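Local coordinates for terminal uridylyltransferase 1 (Trypanosoma brucei, PDB 5HZD), which adds uridines from UTP to the 3'-hydroxyl of guide RNAs, ribosomal RNAs and some mRNAs during mitochondrial RNA processing and editing, at residues R76-R90 with V106-G120. Numbering follows the deposited sequence. Where two conformers were deposited one is given.
Sequences RDAGESKMQEAHRAR and VFIFGSSVAMGVWDG
W118 packs under the helix segment 80-90, against A86 and the K82 carbonyl, and its indole is clamped on both faces. A86 CB lies over one face, 4.2 Å from the centroid of the six-membered ring and 24° off the normal, which meets the criterion for a CH-pi contact; the backbone N of G120 covers the opposite face. K82 O meets the ring edge in plane, 3.3 Å from CE3 of W118. With CG anti to the backbone N (chi1 -179°), the indole reaches under the helix, while its NE1 bonds to A122 O, a residue assigned to the UTP site by similarity. M83, bent at chi2 and chi3, carries its methyl CE to within 3.6 Å of S112 O and also touches the backbone of G116 and V117.

At the strand end, the side chains of R90 and V106 run antiparallel to one another. NH1 of R90 donates to V106 O at 2.9 Å, with an N-H...O angle of 150°. The aliphatic part packs too, R90 CG lying 3.6 Å from V106 CG1, and D372 and E94 take the charge. I108 CD1 touches A86 O and R90 CB.

At the other end the bent R76 chain lays its CD against D119 OD2, 3.2 Å away. That oxygen of D119 lies well out of the guanidinium plane, 3.7 Å from NE of R76, so this long salt bridge is a matter of charge alone. D119 OD1 instead accepts from the N-H groups of T121 and A122. A water links R76 NH1, weakly, with S111 OG and V117 O.

Helix 80-90 thus packs on the edge strand 105-109 of the nucleotidyltransferase palm sheet. Apolar packing holds its middle, while at the water-mediated, charged end R76 lies near K318 of the UTP site, its charge probably tempered by D119; S111 is assigned to that site only by similarity.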
loop_
_atom_site.group_PDB
_atom_site.type_symbol
_atom_site.label_atom_id
_atom_site.label_comp_id
_atom_site.label_asym_id
_atom_site.label_seq_id
_atom_site.Cartn_x
_atom_site.Cartn_y
_atom_site.Cartn_z
ATOM N N ARG A 76 -1.663 13.060 -5.747
ATOM C CA ARG A 76 -1.561 11.613 -5.812
ATOM C C ARG A 76 -2.288 11.054 -7.045
ATOM O O ARG A 76 -2.107 9.882 -7.398
ATOM C CB ARG A 76 -2.094 10.968 -4.522
ATOM C CG ARG A 76 -1.132 11.025 -3.315
ATOM C CD ARG A 76 0.166 10.232 -3.575
ATOM N NE ARG A 76 0.479 9.247 -2.534
ATOM C CZ ARG A 76 0.309 7.932 -2.670
ATOM N NH1 ARG A 76 -0.189 7.440 -3.791
ATOM N NH2 ARG A 76 0.633 7.108 -1.677
ATOM N N ASP A 77 -3.110 11.886 -7.683
ATOM C CA ASP A 77 -3.938 11.474 -8.831
ATOM C C ASP A 77 -3.268 11.943 -10.116
ATOM O O ASP A 77 -3.400 13.113 -10.494
ATOM C CB ASP A 77 -5.317 12.123 -8.722
ATOM C CG ASP A 77 -6.276 11.721 -9.847
ATOM O OD1 ASP A 77 -5.861 11.099 -10.848
ATOM O OD2 ASP A 77 -7.468 12.076 -9.744
ATOM N N ALA A 78 -2.569 11.028 -10.788
ATOM C CA ALA A 78 -1.840 11.384 -11.996
ATOM C C ALA A 78 -2.615 11.022 -13.263
ATOM O O ALA A 78 -2.061 11.036 -14.367
ATOM C CB ALA A 78 -0.455 10.726 -11.982
ATOM N N GLY A 79 -3.906 10.712 -13.111
ATOM C CA GLY A 79 -4.768 10.501 -14.258
ATOM C C GLY A 79 -4.842 9.039 -14.682
ATOM O O GLY A 79 -4.049 8.205 -14.246
ATOM N N GLU A 80 -5.760 8.761 -15.598
ATOM C CA GLU A 80 -5.999 7.363 -15.966
ATOM C C GLU A 80 -4.818 6.800 -16.759
ATOM O O GLU A 80 -4.472 5.614 -16.637
ATOM C CB GLU A 80 -7.283 7.266 -16.792
ATOM C CG GLU A 80 -7.600 5.845 -17.140
ATOM C CD GLU A 80 -8.988 5.681 -17.730
ATOM O OE1 GLU A 80 -9.666 6.703 -17.986
ATOM O OE2 GLU A 80 -9.387 4.509 -17.922
ATOM N N SER A 81 -4.188 7.621 -17.590
ATOM C CA SER A 81 -3.076 7.116 -18.404
ATOM C C SER A 81 -1.916 6.624 -17.571
ATOM O O SER A 81 -1.277 5.622 -17.897
ATOM C CB SER A 81 -2.608 8.191 -19.382
ATOM O OG SER A 81 -3.630 8.463 -20.309
ATOM N N LYS A 82 -1.622 7.329 -16.487
ATOM C CA LYS A 82 -0.587 6.887 -15.567
ATOM C C LYS A 82 -0.988 5.582 -14.883
ATOM O O LYS A 82 -0.177 4.681 -14.736
ATOM C CB LYS A 82 -0.284 7.998 -14.545
ATOM C CG LYS A 82 0.856 7.660 -13.600
ATOM C CD LYS A 82 2.191 7.456 -14.341
ATOM C CE LYS A 82 2.634 8.687 -15.049
ATOM N NZ LYS A 82 3.866 8.388 -15.849
ATOM N N MET A 83 -2.249 5.454 -14.479
ATOM C CA MET A 83 -2.693 4.178 -13.916
ATOM C C MET A 83 -2.487 3.045 -14.919
ATOM O O MET A 83 -2.101 1.916 -14.543
ATOM C CB MET A 83 -4.160 4.268 -13.487
ATOM C CG MET A 83 -4.719 2.911 -13.056
ATOM S SD MET A 83 -4.224 2.377 -11.425
ATOM C CE MET A 83 -5.561 3.113 -10.463
ATOM N N GLN A 84 -2.734 3.329 -16.193
ATOM C CA GLN A 84 -2.605 2.275 -17.195
ATOM C C GLN A 84 -1.147 1.844 -17.403
ATOM O O GLN A 84 -0.896 0.712 -17.835
ATOM C CB GLN A 84 -3.304 2.687 -18.480
ATOM C CG GLN A 84 -4.831 2.757 -18.250
ATOM C CD GLN A 84 -5.582 3.312 -19.436
ATOM O OE1 GLN A 84 -5.200 4.342 -20.004
ATOM N NE2 GLN A 84 -6.658 2.636 -19.823
ATOM N N GLU A 85 -0.174 2.688 -17.023
ATOM C CA GLU A 85 1.200 2.225 -17.026
ATOM C C GLU A 85 1.430 1.094 -16.042
ATOM O O GLU A 85 2.169 0.142 -16.352
ATOM C CB GLU A 85 2.186 3.353 -16.729
ATOM C CG GLU A 85 2.196 4.393 -17.812
ATOM C CD GLU A 85 3.112 5.574 -17.486
ATOM O OE1 GLU A 85 4.000 5.415 -16.618
ATOM O OE2 GLU A 85 2.906 6.658 -18.099
ATOM N N ALA A 86 0.792 1.172 -14.864
ATOM C CA ALA A 86 0.861 0.069 -13.897
ATOM C C ALA A 86 0.160 -1.190 -14.447
ATOM O O ALA A 86 0.627 -2.303 -14.231
ATOM C CB ALA A 86 0.245 0.485 -12.519
ATOM N N HIS A 87 -0.949 -1.004 -15.154
ATOM C CA HIS A 87 -1.631 -2.124 -15.807
ATOM C C HIS A 87 -0.702 -2.842 -16.786
ATOM O O HIS A 87 -0.670 -4.086 -16.849
ATOM C CB HIS A 87 -2.875 -1.681 -16.566
ATOM C CG HIS A 87 -3.956 -1.096 -15.706
ATOM N ND1 HIS A 87 -5.141 -0.655 -16.244
ATOM C CD2 HIS A 87 -4.048 -0.917 -14.368
ATOM C CE1 HIS A 87 -5.916 -0.201 -15.272
ATOM N NE2 HIS A 87 -5.280 -0.343 -14.129
ATOM N N ARG A 88 0.034 -2.071 -17.571
ATOM C CA ARG A 88 0.944 -2.688 -18.525
ATOM C C ARG A 88 2.064 -3.418 -17.795
ATOM O O ARG A 88 2.454 -4.540 -18.185
ATOM C CB ARG A 88 1.489 -1.644 -19.480
ATOM C CG ARG A 88 0.376 -1.082 -20.353
ATOM C CD ARG A 88 0.863 -0.331 -21.572
ATOM N NE ARG A 88 1.419 0.957 -21.203
ATOM C CZ ARG A 88 0.715 2.070 -21.040
ATOM N NH1 ARG A 88 -0.608 2.084 -21.236
ATOM N NH2 ARG A 88 1.346 3.189 -20.694
ATOM N N ALA A 89 2.609 -2.806 -16.735
ATOM C CA ALA A 89 3.637 -3.490 -15.962
ATOM C C ALA A 89 3.152 -4.819 -15.392
ATOM O O ALA A 89 3.887 -5.809 -15.380
ATOM C CB ALA A 89 4.170 -2.575 -14.825
ATOM N N ARG A 90 1.900 -4.844 -14.927
ATOM C CA ARG A 90 1.305 -6.058 -14.374
ATOM C C ARG A 90 1.252 -7.144 -15.445
ATOM O O ARG A 90 1.605 -8.284 -15.178
ATOM C CB ARG A 90 -0.141 -5.779 -13.890
ATOM C CG ARG A 90 -0.744 -6.930 -13.058
ATOM C CD ARG A 90 -2.289 -6.931 -13.121
ATOM N NE ARG A 90 -2.658 -7.078 -14.517
ATOM C CZ ARG A 90 -2.678 -8.242 -15.138
ATOM N NH1 ARG A 90 -2.422 -9.373 -14.453
ATOM N NH2 ARG A 90 -2.936 -8.273 -16.440
ATOM N N VAL A 106 -1.224 -12.445 -11.902
ATOM C CA VAL A 106 -0.673 -11.334 -11.125
ATOM C C VAL A 106 -1.799 -10.366 -10.772
ATOM O O VAL A 106 -2.557 -9.944 -11.639
ATOM C CB VAL A 106 0.442 -10.594 -11.922
ATOM C CG1 VAL A 106 0.993 -9.384 -11.109
ATOM C CG2 VAL A 106 1.613 -11.555 -12.223
ATOM N N PHE A 107 -1.900 -10.020 -9.483
ATOM C CA PHE A 107 -2.934 -9.105 -8.989
ATOM C C PHE A 107 -2.232 -7.888 -8.415
ATOM O O PHE A 107 -1.324 -8.051 -7.599
ATOM C CB PHE A 107 -3.669 -9.765 -7.815
ATOM C CG PHE A 107 -4.420 -11.035 -8.174
ATOM C CD1 PHE A 107 -3.717 -12.221 -8.429
ATOM C CD2 PHE A 107 -5.809 -11.074 -8.179
ATOM C CE1 PHE A 107 -4.378 -13.388 -8.743
ATOM C CE2 PHE A 107 -6.480 -12.260 -8.471
ATOM C CZ PHE A 107 -5.772 -13.408 -8.776
ATOM N N ILE A 108 -2.618 -6.673 -8.805
ATOM C CA ILE A 108 -2.091 -5.482 -8.110
ATOM C C ILE A 108 -2.846 -5.272 -6.793
ATOM O O ILE A 108 -4.072 -5.418 -6.747
ATOM C CB ILE A 108 -2.213 -4.236 -8.969
ATOM C CG1 ILE A 108 -1.247 -4.341 -10.155
ATOM C CG2 ILE A 108 -1.928 -2.954 -8.124
ATOM C CD1 ILE A 108 -1.383 -3.210 -11.190
ATOM N N PHE A 109 -2.125 -4.920 -5.733
ATOM C CA PHE A 109 -2.820 -4.446 -4.518
ATOM C C PHE A 109 -2.098 -3.255 -3.952
ATOM O O PHE A 109 -1.165 -2.750 -4.572
ATOM C CB PHE A 109 -3.072 -5.575 -3.503
ATOM C CG PHE A 109 -1.828 -6.152 -2.863
ATOM C CD1 PHE A 109 -1.074 -7.123 -3.510
ATOM C CD2 PHE A 109 -1.435 -5.740 -1.608
ATOM C CE1 PHE A 109 0.059 -7.687 -2.880
ATOM C CE2 PHE A 109 -0.301 -6.255 -0.987
ATOM C CZ PHE A 109 0.457 -7.244 -1.640
ATOM N N GLY A 110 -2.570 -2.768 -2.801
ATOM C CA GLY A 110 -2.034 -1.531 -2.265
ATOM C C GLY A 110 -2.811 -0.292 -2.637
ATOM O O GLY A 110 -4.004 -0.365 -2.923
ATOM N N SER A 111 -2.126 0.853 -2.639
ATOM C CA SER A 111 -2.834 2.128 -2.748
ATOM C C SER A 111 -3.516 2.378 -4.086
ATOM O O SER A 111 -4.466 3.145 -4.151
ATOM C CB SER A 111 -1.933 3.313 -2.374
ATOM O OG SER A 111 -0.917 3.517 -3.345
ATOM N N SER A 112 -3.056 1.735 -5.170
ATOM C CA SER A 112 -3.717 1.989 -6.434
ATOM C C SER A 112 -5.099 1.364 -6.421
ATOM O O SER A 112 -6.007 1.880 -7.102
ATOM C CB SER A 112 -2.882 1.485 -7.635
ATOM O OG SER A 112 -2.694 0.079 -7.568
ATOM N N VAL A 113 -5.275 0.281 -5.639
ATOM C CA VAL A 113 -6.583 -0.298 -5.413
ATOM C C VAL A 113 -7.342 0.548 -4.406
ATOM O O VAL A 113 -8.430 1.024 -4.703
ATOM C CB VAL A 113 -6.463 -1.743 -4.934
ATOM C CG1 VAL A 113 -7.851 -2.303 -4.536
ATOM C CG2 VAL A 113 -5.895 -2.581 -6.058
ATOM N N ALA A 114 -6.754 0.763 -3.242
ATOM C CA ALA A 114 -7.458 1.449 -2.154
ATOM C C ALA A 114 -7.897 2.871 -2.516
ATOM O O ALA A 114 -9.002 3.275 -2.129
ATOM C CB ALA A 114 -6.581 1.477 -0.926
ATOM N N MET A 115 -7.075 3.605 -3.272
ATOM C CA MET A 115 -7.358 5.020 -3.590
ATOM C C MET A 115 -7.835 5.228 -5.010
ATOM O O MET A 115 -8.197 6.344 -5.369
ATOM C CB MET A 115 -6.110 5.892 -3.402
ATOM C CG MET A 115 -5.413 5.724 -2.071
ATOM S SD MET A 115 -6.351 6.605 -0.791
ATOM C CE MET A 115 -5.588 5.963 0.695
ATOM N N GLY A 116 -7.812 4.182 -5.836
ATOM C CA GLY A 116 -8.291 4.285 -7.207
ATOM C C GLY A 116 -7.495 5.224 -8.094
ATOM O O GLY A 116 -7.963 5.610 -9.155
ATOM N N VAL A 117 -6.280 5.568 -7.659
ATOM C CA VAL A 117 -5.379 6.404 -8.442
ATOM C C VAL A 117 -3.944 5.932 -8.188
ATOM O O VAL A 117 -3.681 5.236 -7.194
ATOM C CB VAL A 117 -5.465 7.916 -8.036
ATOM C CG1 VAL A 117 -6.844 8.480 -8.310
ATOM C CG2 VAL A 117 -5.066 8.112 -6.573
ATOM N N TRP A 118 -3.022 6.329 -9.073
ATOM C CA TRP A 118 -1.592 6.073 -8.858
ATOM C C TRP A 118 -0.791 7.270 -9.383
ATOM O O TRP A 118 -1.076 7.770 -10.467
ATOM C CB TRP A 118 -1.187 4.773 -9.558
ATOM C CG TRP A 118 0.280 4.399 -9.364
ATOM C CD1 TRP A 118 0.931 4.194 -8.191
ATOM C CD2 TRP A 118 1.229 4.157 -10.402
ATOM N NE1 TRP A 118 2.235 3.841 -8.427
ATOM C CE2 TRP A 118 2.451 3.832 -9.776
ATOM C CE3 TRP A 118 1.175 4.209 -11.796
ATOM C CZ2 TRP A 118 3.604 3.513 -10.499
ATOM C CZ3 TRP A 118 2.331 3.916 -12.510
ATOM C CH2 TRP A 118 3.529 3.589 -11.856
ATOM N N ASP A 119 0.213 7.727 -8.622
ATOM C CA ASP A 119 0.949 8.941 -8.986
ATOM C C ASP A 119 2.181 8.677 -9.848
ATOM O O ASP A 119 2.851 9.607 -10.336
ATOM C CB ASP A 119 1.297 9.735 -7.709
ATOM C CG ASP A 119 2.187 8.961 -6.754
ATOM O OD1 ASP A 119 2.609 7.838 -7.105
ATOM O OD2 ASP A 119 2.501 9.472 -5.642
ATOM N N GLY A 120 2.470 7.404 -10.061
ATOM C CA GLY A 120 3.540 7.027 -10.965
ATOM C C GLY A 120 4.805 6.798 -10.168
ATOM O O GLY A 120 5.832 6.411 -10.719
HETATM O O HOH W 1 -1.861 5.425 -5.204
HETATM O O HOH W 2 -3.552 7.764 -11.586
#